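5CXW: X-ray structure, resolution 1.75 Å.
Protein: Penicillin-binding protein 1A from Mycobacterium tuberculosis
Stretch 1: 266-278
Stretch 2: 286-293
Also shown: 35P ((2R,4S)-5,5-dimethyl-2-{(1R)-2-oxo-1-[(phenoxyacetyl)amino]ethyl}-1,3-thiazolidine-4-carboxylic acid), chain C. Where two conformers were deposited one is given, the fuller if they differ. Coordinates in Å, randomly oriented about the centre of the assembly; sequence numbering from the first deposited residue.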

# COMPACT_ATOMS: atom_id res chain seq x y z
N VAL A 266 -6.00 -0.46 13.93
CA VAL A 266 -4.97 -0.84 12.97
C VAL A 266 -3.87 0.30 12.92
O VAL A 266 -2.67 0.04 13.02
CB VAL A 266 -5.52 -1.12 11.58
CG1 VAL A 266 -4.39 -1.27 10.57
CG2 VAL A 266 -6.47 -2.34 11.60
N THR A 267 -4.33 1.54 12.83
CA THR A 267 -3.44 2.69 12.89
C THR A 267 -2.54 2.61 14.09
O THR A 267 -1.32 2.78 13.96
CB THR A 267 -4.25 3.99 12.82
OG1 THR A 267 -4.95 3.99 11.58
CG2 THR A 267 -3.35 5.23 12.92
N ALA A 268 -3.14 2.37 15.26
CA ALA A 268 -2.40 2.36 16.50
C ALA A 268 -1.27 1.29 16.40
O ALA A 268 -0.16 1.54 16.87
CB ALA A 268 -3.30 2.12 17.69
N ALA A 269 -1.59 0.12 15.90
CA ALA A 269 -0.55 -0.92 15.72
C ALA A 269 0.58 -0.56 14.80
O ALA A 269 1.74 -1.00 15.01
CB ALA A 269 -1.20 -2.23 15.26
N MET A 270 0.26 0.26 13.78
CA MET A 270 1.20 0.67 12.73
C MET A 270 2.03 1.89 13.11
O MET A 270 3.05 2.15 12.47
CB MET A 270 0.48 0.95 11.42
CG MET A 270 -0.10 -0.32 10.88
SD MET A 270 -1.21 -0.03 9.49
CE MET A 270 0.00 0.53 8.27
N GLU A 271 1.59 2.62 14.12
CA GLU A 271 2.29 3.90 14.49
C GLU A 271 3.77 3.75 14.73
O GLU A 271 4.53 4.59 14.26
CB GLU A 271 1.64 4.58 15.67
CG GLU A 271 0.43 5.41 15.30
CD GLU A 271 -0.15 6.14 16.51
OE1 GLU A 271 -0.95 5.54 17.22
OE2 GLU A 271 0.19 7.29 16.77
N PRO A 272 4.21 2.68 15.43
CA PRO A 272 5.65 2.62 15.75
C PRO A 272 6.51 2.13 14.57
O PRO A 272 7.72 1.93 14.72
CB PRO A 272 5.73 1.58 16.87
CG PRO A 272 4.46 0.84 16.85
CD PRO A 272 3.40 1.72 16.23
N ILE A 273 5.85 1.68 13.48
CA ILE A 273 6.59 0.90 12.45
C ILE A 273 7.53 1.73 11.58
O ILE A 273 8.57 1.23 11.25
CB ILE A 273 5.63 -0.03 11.64
CG1 ILE A 273 4.93 -0.95 12.62
CG2 ILE A 273 6.34 -0.76 10.50
CD1 ILE A 273 3.93 -1.93 11.98
N ALA A 274 7.24 2.97 11.24
CA ALA A 274 8.22 3.73 10.45
C ALA A 274 9.59 3.83 11.19
O ALA A 274 10.65 3.66 10.63
CB ALA A 274 7.65 5.10 10.13
N GLY A 275 9.50 4.12 12.47
CA GLY A 275 10.71 4.17 13.30
C GLY A 275 11.38 2.85 13.53
O GLY A 275 12.59 2.74 13.45
N TYR A 276 10.59 1.82 13.79
CA TYR A 276 11.10 0.47 13.93
C TYR A 276 11.82 -0.00 12.68
O TYR A 276 12.77 -0.79 12.77
CB TYR A 276 9.97 -0.46 14.32
CG TYR A 276 10.39 -1.86 14.63
CD1 TYR A 276 10.84 -2.18 15.88
CD2 TYR A 276 10.35 -2.84 13.66
CE1 TYR A 276 11.25 -3.48 16.18
CE2 TYR A 276 10.79 -4.14 13.95
CZ TYR A 276 11.21 -4.45 15.19
OH TYR A 276 11.66 -5.74 15.50
N SER A 277 11.34 0.42 11.52
CA SER A 277 11.87 0.07 10.23
C SER A 277 13.11 0.92 9.89
O SER A 277 13.11 1.69 8.94
CB SER A 277 10.78 0.27 9.17
OG SER A 277 9.65 -0.52 9.51
N ARG A 278 14.15 0.72 10.70
CA ARG A 278 15.45 1.34 10.51
C ARG A 278 15.34 2.87 10.52
O ARG A 278 15.91 3.57 9.68
CB ARG A 278 16.15 0.77 9.28
CG ARG A 278 16.36 -0.73 9.48
CD ARG A 278 17.22 -1.42 8.42
NE ARG A 278 18.60 -0.98 8.38
CZ ARG A 278 19.62 -1.56 9.00
NH1 ARG A 278 19.42 -2.55 9.82
NH2 ARG A 278 20.82 -1.07 8.86
N ARG A 286 6.66 14.27 12.97
CA ARG A 286 5.36 13.96 12.42
C ARG A 286 5.04 12.48 12.61
O ARG A 286 5.78 11.63 12.13
CB ARG A 286 5.34 14.35 10.94
CG ARG A 286 3.98 14.27 10.31
CD ARG A 286 4.03 14.55 8.83
NE ARG A 286 4.54 15.87 8.50
CZ ARG A 286 3.78 16.98 8.40
NH1 ARG A 286 2.49 16.97 8.61
NH2 ARG A 286 4.35 18.10 8.01
N ASP A 287 3.91 12.17 13.23
CA ASP A 287 3.48 10.78 13.41
C ASP A 287 3.09 10.16 12.06
O ASP A 287 2.64 10.84 11.13
CB ASP A 287 2.26 10.65 14.35
CG ASP A 287 2.53 11.08 15.78
OD1 ASP A 287 3.72 11.26 16.10
OD2 ASP A 287 1.55 11.29 16.58
N SER A 288 3.19 8.84 11.99
CA SER A 288 2.76 8.14 10.80
C SER A 288 2.36 6.71 11.19
O SER A 288 2.60 6.30 12.30
CB SER A 288 3.92 8.03 9.78
OG SER A 288 4.99 7.28 10.28
N ALA A 289 1.77 5.99 10.24
CA ALA A 289 1.38 4.61 10.41
C ALA A 289 1.86 3.91 9.17
O ALA A 289 1.50 4.32 8.05
CB ALA A 289 -0.16 4.54 10.53
N ALA A 290 2.66 2.85 9.30
CA ALA A 290 3.32 2.26 8.16
C ALA A 290 3.52 0.77 8.28
O ALA A 290 3.42 0.20 9.41
CB ALA A 290 4.66 2.98 7.94
N LYS A 291 3.83 0.13 7.16
CA LYS A 291 4.15 -1.29 7.16
C LYS A 291 5.08 -1.59 5.99
O LYS A 291 4.79 -1.22 4.87
CB LYS A 291 2.90 -2.17 7.11
CG LYS A 291 3.22 -3.67 7.22
CD LYS A 291 3.67 -4.09 8.63
CE LYS A 291 4.17 -5.54 8.64
NZ LYS A 291 5.53 -5.66 8.09
N THR A 292 6.17 -2.29 6.29
CA THR A 292 7.11 -2.74 5.29
C THR A 292 6.70 -4.11 4.74
O THR A 292 5.94 -4.89 5.39
CB THR A 292 8.50 -2.92 5.88
OG1 THR A 292 8.41 -3.71 7.06
CG2 THR A 292 9.17 -1.54 6.14
N GLY A 293 7.26 -4.46 3.59
CA GLY A 293 7.17 -5.82 3.06
C GLY A 293 8.42 -6.20 2.30
O GLY A 293 9.00 -5.34 1.67
C24 35P C . 12.31 -15.79 2.96
C23 35P C . 13.39 -16.27 2.23
C22 35P C . 14.13 -15.41 1.44
C21 35P C . 13.81 -14.06 1.35
C20 35P C . 12.74 -13.56 2.07
C19 35P C . 11.98 -14.44 2.89
O1 35P C . 10.91 -14.01 3.64
C2 35P C . 10.71 -12.61 3.80
C3 35P C . 9.69 -12.39 4.88
O18 35P C . 9.54 -13.23 5.77
N4 35P C . 9.03 -11.25 4.79
C5 35P C . 8.05 -10.85 5.79
C6 35P C . 7.11 -9.91 5.14
O17 35P C . 7.35 -9.27 4.10
C8 35P C . 8.67 -10.12 7.06
N7 35P C . 8.48 -8.74 6.71
S11 35P C . 10.34 -10.28 7.39
C10 35P C . 10.83 -8.67 7.01
C12 35P C . 12.12 -8.68 6.18
C15 35P C . 11.10 -7.81 8.21
C9 35P C . 9.67 -8.14 6.16
C13 35P C . 9.45 -6.66 6.04
O14 35P C . 8.60 -6.15 6.82
O16 35P C . 10.09 -6.06 5.14
O HOH W 1 4.84 4.50 11.40
O HOH W 2 4.29 7.53 14.40
O HOH W 3 -0.85 10.13 16.60
O HOH W 4 9.51 -3.20 9.43

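Helix 266-270 crosses strand 289-293 at 67°, with axes 6.9 Å apart at closest approach, and a single direct hydrogen bond ties the two: Ala290 N donates to Met270 O at 3.3 Å. Where Glu271 and Ala289 come nearest, their CA atoms lie 4.2 Å apart, and Ala289 presents just a methyl, its CB 3.8 Å from Met270 CB.

Met270 points toward the strand, and its m, t, p conformation carries CE along it to 4.1 Å from Lys291 CB. Ile273 also points toward the strand; in its m, t rotamer the extended CD1 reaches 4.0 Å from Lys291 CD, so the lysine's aliphatic portion is packed while NZ bonds to Thr292 O at 2.8 Å. Ile273 CB presses to 3.1 Å from Ala290 O, a buried carbonyl left without a partner.

Glu271 O and Ser288 O are both acceptors and cannot bond each other at 3.2 Å; water 2 instead links Glu271 O to Ser288 N, each at 3.0 Å. Ser288, rotamer p, sets OG 3.4 Å from Ala274 CB and 3.0 Å from water 1, which accepts from Ala274 N (2.9 Å). Likewise, water 3 donates to both carboxylates, Glu271 OE2 (3.0 Å) and Asp287 OD2 (2.7 Å).

Ser277, rotamer m, turns OG back to Ile273 O (2.7 Å), leaving it to accept from water 4, which also donates to Thr292 OG1. Thr292, rotamer p, donates from OG1 to 35P O14 in a very short 2.5 Å hydrogen bond.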